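PDB 3VV3: deseasin MCP-01 from Pseudoalteromonas sp., which degrades collagen as a serine protease of the subtilisin family, probably through a catalytic triad. Local coordinates for residues 298-306 with 314-324. Sequence-based numbering, arbitrary orientation.
Sequences LLMSSGDAN and VAGTRLNVNQA
Arg318 sets out with CG anti to its own backbone N (chi1 -173°) and then bends at chi2 and chi3, while Asp304 carries CG beside its backbone N (chi1 -68°); the two side chains therefore run alongside each other from one face of a short antiparallel hairpin. The guanidinium presents its edge to the carboxylate, whose plane stands 88° to it, and Arg318 NH1 forms a salt bridge with Asp304 OD2 at 2.7 Å. Asn320 ND2 grips Asp304 OD2 at 3.0 Å along a nearly straight bond; the arginine comes from the anti side and the amide from the syn side, both tilted out of the carboxylate plane on the same face. Beneath them, Arg318 N to Asp304 O and Asp304 N to Arg318 O, each 2.9 Å, make these residues an antiparallel hydrogen-bonded pair. Thr317 suits the approach to helix 292-301 because its small hydroxyl OG1 reaches Met300 O at 2.7 Å, in the carbonyl plane and on a lone pair. Gly303 lies so close to Arg318 O that a side chain would clash. Small Ala324 fits closely, its CB meeting Leu298 CD2 at 3.7 Å and Ser302 OG at 3.4 Å. A water donates to Leu299 O and Ser302 OG and accepts from Asn320 N, joining the helix end to segment 314-324. Asn320 also caps helix 321-327, its OD1 accepting from Gln323 N. Arg318 NH2 salt-bridges Asp232 as well; a leucine in its place would probably cost both carboxylates their cationic partner, leaving Asp304 OD2 the Asn320 bond. Since Asn320 ND2 also bonds Asp30, a calcium ligand, the chemistry implies a polar network tying hairpin and C-terminal helix to a calcium site.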
ATOM      1  N   LEU A 298     -10.863  27.339  -2.725  1.00  8.14           N
ATOM      2  CA  LEU A 298     -12.191  27.089  -2.185  1.00  8.07           C
ATOM      3  C   LEU A 298     -12.234  25.772  -1.405  1.00 11.13           C
ATOM      4  O   LEU A 298     -12.808  25.695  -0.317  1.00  9.32           O
ATOM      5  CB  LEU A 298     -13.230  27.074  -3.308  1.00 10.46           C
ATOM      6  CG  LEU A 298     -14.672  26.806  -2.888  1.00 16.22           C
ATOM      7  CD1 LEU A 298     -15.614  27.701  -3.683  1.00 25.67           C
ATOM      8  CD2 LEU A 298     -15.019  25.351  -3.085  1.00 17.47           C
ATOM      9  N   LEU A 299     -11.633  24.731  -1.968  1.00  6.48           N
ATOM     10  CA  LEU A 299     -11.563  23.445  -1.278  1.00  6.01           C
ATOM     11  C   LEU A 299     -10.829  23.590   0.049  1.00  7.84           C
ATOM     12  O   LEU A 299     -11.242  23.031   1.074  1.00  8.36           O
ATOM     13  CB  LEU A 299     -10.902  22.393  -2.179  1.00  6.47           C
ATOM     14  CG  LEU A 299     -11.771  21.991  -3.378  1.00  6.01           C
ATOM     15  CD1 LEU A 299     -10.940  21.279  -4.465  1.00  6.81           C
ATOM     16  CD2 LEU A 299     -12.942  21.127  -2.923  1.00  8.22           C
ATOM     17  N   MET A 300      -9.741  24.355   0.036  1.00  7.52           N
ATOM     18  CA  MET A 300      -8.963  24.601   1.247  1.00  6.95           C
ATOM     19  C   MET A 300      -9.736  25.427   2.280  1.00 11.03           C
ATOM     20  O   MET A 300      -9.827  25.055   3.448  1.00  9.38           O
ATOM     21  CB  MET A 300      -7.646  25.290   0.890  1.00  5.78           C
ATOM     22  CG  MET A 300      -6.689  24.366   0.126  1.00  7.71           C
ATOM     23  SD  MET A 300      -5.281  25.211  -0.613  1.00  8.66           S
ATOM     24  CE  MET A 300      -4.371  25.759   0.837  1.00 10.79           C
ATOM     25  N   SER A 301     -10.313  26.539   1.840  1.00  8.46           N
ATOM     26  CA  SER A 301     -10.908  27.483   2.781  1.00  8.45           C
ATOM     27  C   SER A 301     -12.245  27.002   3.322  1.00  9.50           C
ATOM     28  O   SER A 301     -12.632  27.369   4.430  1.00 12.23           O
ATOM     29  CB  SER A 301     -11.054  28.870   2.136  1.00 12.31           C
ATOM     30  OG  SER A 301     -11.977  28.839   1.061  1.00 13.46           O
ATOM     31  N   SER A 302     -12.953  26.181   2.551  1.00  7.77           N
ATOM     32  CA  SER A 302     -14.278  25.714   2.963  1.00 10.38           C
ATOM     33  C   SER A 302     -14.233  24.529   3.924  1.00 10.05           C
ATOM     34  O   SER A 302     -15.263  24.136   4.469  1.00  9.37           O
ATOM     35  CB  SER A 302     -15.145  25.355   1.754  1.00  9.73           C
ATOM     36  OG  SER A 302     -14.662  24.195   1.095  1.00  8.19           O
ATOM     37  N   GLY A 303     -13.048  23.951   4.113  1.00  9.02           N
ATOM     38  CA  GLY A 303     -12.910  22.800   4.988  1.00  9.37           C
ATOM     39  C   GLY A 303     -13.122  23.173   6.444  1.00  8.74           C
ATOM     40  O   GLY A 303     -13.074  24.350   6.789  1.00  7.63           O
ATOM     41  N   ASP A 304     -13.365  22.174   7.288  1.00  7.84           N
ATOM     42  CA  ASP A 304     -13.519  22.391   8.727  1.00 10.34           C
ATOM     43  C   ASP A 304     -12.160  22.594   9.381  1.00 12.76           C
ATOM     44  O   ASP A 304     -11.225  21.844   9.120  1.00 10.90           O
ATOM     45  CB  ASP A 304     -14.221  21.199   9.384  1.00 10.03           C
ATOM     46  CG  ASP A 304     -15.669  21.060   8.955  1.00 12.21           C
ATOM     47  OD1 ASP A 304     -16.365  22.097   8.860  1.00 15.26           O
ATOM     48  OD2 ASP A 304     -16.113  19.912   8.728  1.00 15.34           O
ATOM     49  N   ALA A 305     -12.051  23.609  10.234  1.00 11.94           N
ATOM     50  CA  ALA A 305     -10.830  23.817  10.994  1.00 13.38           C
ATOM     51  C   ALA A 305     -10.495  22.534  11.735  1.00 13.58           C
ATOM     52  O   ALA A 305     -11.361  21.914  12.354  1.00 14.81           O
ATOM     53  CB  ALA A 305     -10.991  24.973  11.971  1.00 16.93           C
ATOM     54  N   ASN A 306      -9.232  22.138  11.670  1.00 10.05           N
ATOM     55  CA  ASN A 306      -8.819  20.868  12.237  1.00  9.16           C
ATOM     56  C   ASN A 306      -7.592  21.045  13.127  1.00 10.98           C
ATOM     57  O   ASN A 306      -6.547  21.503  12.672  1.00 10.16           O
ATOM     58  CB  ASN A 306      -8.551  19.870  11.098  1.00  9.20           C
ATOM     59  CG  ASN A 306      -8.220  18.481  11.605  1.00 10.36           C
ATOM     60  OD1 ASN A 306      -7.098  18.223  12.027  1.00  9.51           O
ATOM     61  ND2 ASN A 306      -9.190  17.574  11.545  1.00  9.93           N
ATOM     62  N   VAL A 314      -1.050  24.087   4.925  1.00  7.26           N
ATOM     63  CA  VAL A 314      -1.283  25.510   4.675  1.00  7.35           C
ATOM     64  C   VAL A 314      -2.611  25.946   5.302  1.00  9.41           C
ATOM     65  O   VAL A 314      -2.661  26.913   6.067  1.00  9.45           O
ATOM     66  CB  VAL A 314      -1.278  25.858   3.162  1.00  7.99           C
ATOM     67  CG1 VAL A 314      -1.699  27.316   2.938  1.00  9.51           C
ATOM     68  CG2 VAL A 314       0.099  25.610   2.552  1.00 12.73           C
ATOM     69  N   ALA A 315      -3.683  25.226   4.987  1.00  7.84           N
ATOM     70  CA  ALA A 315      -5.026  25.651   5.377  1.00 11.25           C
ATOM     71  C   ALA A 315      -5.437  25.190   6.766  1.00 10.21           C
ATOM     72  O   ALA A 315      -6.299  25.807   7.392  1.00 11.19           O
ATOM     73  CB  ALA A 315      -6.061  25.185   4.343  1.00  8.45           C
ATOM     74  N   GLY A 316      -4.838  24.101   7.241  1.00  7.88           N
ATOM     75  CA  GLY A 316      -5.205  23.538   8.529  1.00  9.33           C
ATOM     76  C   GLY A 316      -6.646  23.059   8.576  1.00 10.94           C
ATOM     77  O   GLY A 316      -7.259  23.007   9.642  1.00 10.13           O
ATOM     78  N   THR A 317      -7.197  22.707   7.417  1.00  8.33           N
ATOM     79  CA  THR A 317      -8.575  22.252   7.355  1.00  7.17           C
ATOM     80  C   THR A 317      -8.704  20.825   6.829  1.00  7.81           C
ATOM     81  O   THR A 317      -7.823  20.319   6.135  1.00  6.92           O
ATOM     82  CB  THR A 317      -9.412  23.148   6.438  1.00  8.33           C
ATOM     83  OG1 THR A 317      -8.819  23.151   5.134  1.00  8.47           O
ATOM     84  CG2 THR A 317      -9.466  24.581   6.977  1.00  9.30           C
ATOM     85  N   ARG A 318      -9.822  20.203   7.172  1.00  6.93           N
ATOM     86  CA  ARG A 318     -10.192  18.899   6.662  1.00  6.40           C
ATOM     87  C   ARG A 318     -11.370  19.093   5.717  1.00  8.77           C
ATOM     88  O   ARG A 318     -12.310  19.814   6.037  1.00  7.75           O
ATOM     89  CB  ARG A 318     -10.575  17.967   7.820  1.00  6.71           C
ATOM     90  CG  ARG A 318     -10.827  16.518   7.403  1.00  7.03           C
ATOM     91  CD  ARG A 318     -12.306  16.220   7.189  1.00  7.70           C
ATOM     92  NE  ARG A 318     -13.055  16.372   8.439  1.00  7.42           N
ATOM     93  CZ  ARG A 318     -14.051  17.231   8.623  1.00 12.21           C
ATOM     94  NH1 ARG A 318     -14.457  18.016   7.626  1.00  7.42           N
ATOM     95  NH2 ARG A 318     -14.654  17.295   9.807  1.00 10.10           N
ATOM     96  N   LEU A 319     -11.299  18.450   4.550  1.00  7.32           N
ATOM     97  CA  LEU A 319     -12.307  18.597   3.494  1.00  7.29           C
ATOM     98  C   LEU A 319     -13.750  18.607   3.992  1.00  7.19           C
ATOM     99  O   LEU A 319     -14.159  17.750   4.775  1.00  5.89           O
ATOM    100  CB  LEU A 319     -12.144  17.476   2.468  1.00  6.54           C
ATOM    101  CG  LEU A 319     -13.120  17.433   1.289  1.00  5.66           C
ATOM    102  CD1 LEU A 319     -12.925  18.624   0.361  1.00  6.16           C
ATOM    103  CD2 LEU A 319     -12.946  16.110   0.542  1.00  5.77           C
ATOM    104  N   ASN A 320     -14.527  19.573   3.513  1.00  6.18           N
ATOM    105  CA  ASN A 320     -15.961  19.557   3.733  1.00  7.24           C
ATOM    106  C   ASN A 320     -16.664  19.929   2.440  1.00  5.29           C
ATOM    107  O   ASN A 320     -16.666  21.091   2.039  1.00  6.33           O
ATOM    108  CB  ASN A 320     -16.365  20.519   4.852  1.00  8.06           C
ATOM    109  CG  ASN A 320     -17.821  20.357   5.235  1.00  8.21           C
ATOM    110  OD1 ASN A 320     -18.705  20.393   4.378  1.00  6.70           O
ATOM    111  ND2 ASN A 320     -18.075  20.133   6.522  1.00  9.06           N
ATOM    112  N   VAL A 321     -17.240  18.931   1.779  1.00  7.11           N
ATOM    113  CA  VAL A 321     -17.749  19.149   0.433  1.00  6.73           C
ATOM    114  C   VAL A 321     -19.084  19.884   0.460  1.00  9.41           C
ATOM    115  O   VAL A 321     -19.421  20.599  -0.488  1.00  8.83           O
ATOM    116  CB  VAL A 321     -17.813  17.851  -0.405  1.00  9.40           C
ATOM    117  CG1 VAL A 321     -18.845  16.868   0.155  1.00  8.48           C
ATOM    118  CG2 VAL A 321     -18.097  18.190  -1.891  1.00  7.46           C
ATOM    119  N   ASN A 322     -19.825  19.742   1.557  1.00  7.26           N
ATOM    120  CA  ASN A 322     -21.044  20.530   1.697  1.00  8.68           C
ATOM    121  C   ASN A 322     -20.706  22.014   1.691  1.00 10.33           C
ATOM    122  O   ASN A 322     -21.284  22.793   0.925  1.00 11.29           O
ATOM    123  CB  ASN A 322     -21.809  20.162   2.972  1.00  8.27           C
ATOM    124  CG  ASN A 322     -23.119  20.930   3.097  1.00 12.52           C
ATOM    125  OD1 ASN A 322     -23.922  20.964   2.162  1.00 11.35           O
ATOM    126  ND2 ASN A 322     -23.326  21.568   4.244  1.00 11.31           N
ATOM    127  N   GLN A 323     -19.772  22.414   2.547  1.00  7.63           N
ATOM    128  CA  GLN A 323     -19.392  23.823   2.611  1.00 10.30           C
ATOM    129  C   GLN A 323     -18.763  24.294   1.298  1.00 11.73           C
ATOM    130  O   GLN A 323     -18.908  25.450   0.911  1.00 12.28           O
ATOM    131  CB  GLN A 323     -18.453  24.105   3.785  1.00 10.00           C
ATOM    132  CG  GLN A 323     -18.316  25.597   4.100  1.00 11.11           C
ATOM    133  CD  GLN A 323     -19.623  26.212   4.605  1.00 15.57           C
ATOM    134  OE1 GLN A 323     -20.266  25.674   5.507  1.00 16.42           O
ATOM    135  NE2 GLN A 323     -20.019  27.342   4.021  1.00 14.69           N
ATOM    136  N   ALA A 324     -18.065  23.396   0.612  1.00  9.74           N
ATOM    137  CA  ALA A 324     -17.461  23.751  -0.661  1.00  7.57           C
ATOM    138  C   ALA A 324     -18.548  24.127  -1.667  1.00  7.57           C
ATOM    139  O   ALA A 324     -18.424  25.127  -2.373  1.00 12.37           O
ATOM    140  CB  ALA A 324     -16.623  22.590  -1.198  1.00  8.42           C
TER
HETATM  141  O   HOH W   1     -13.529  21.688   1.805  1.00  7.21           O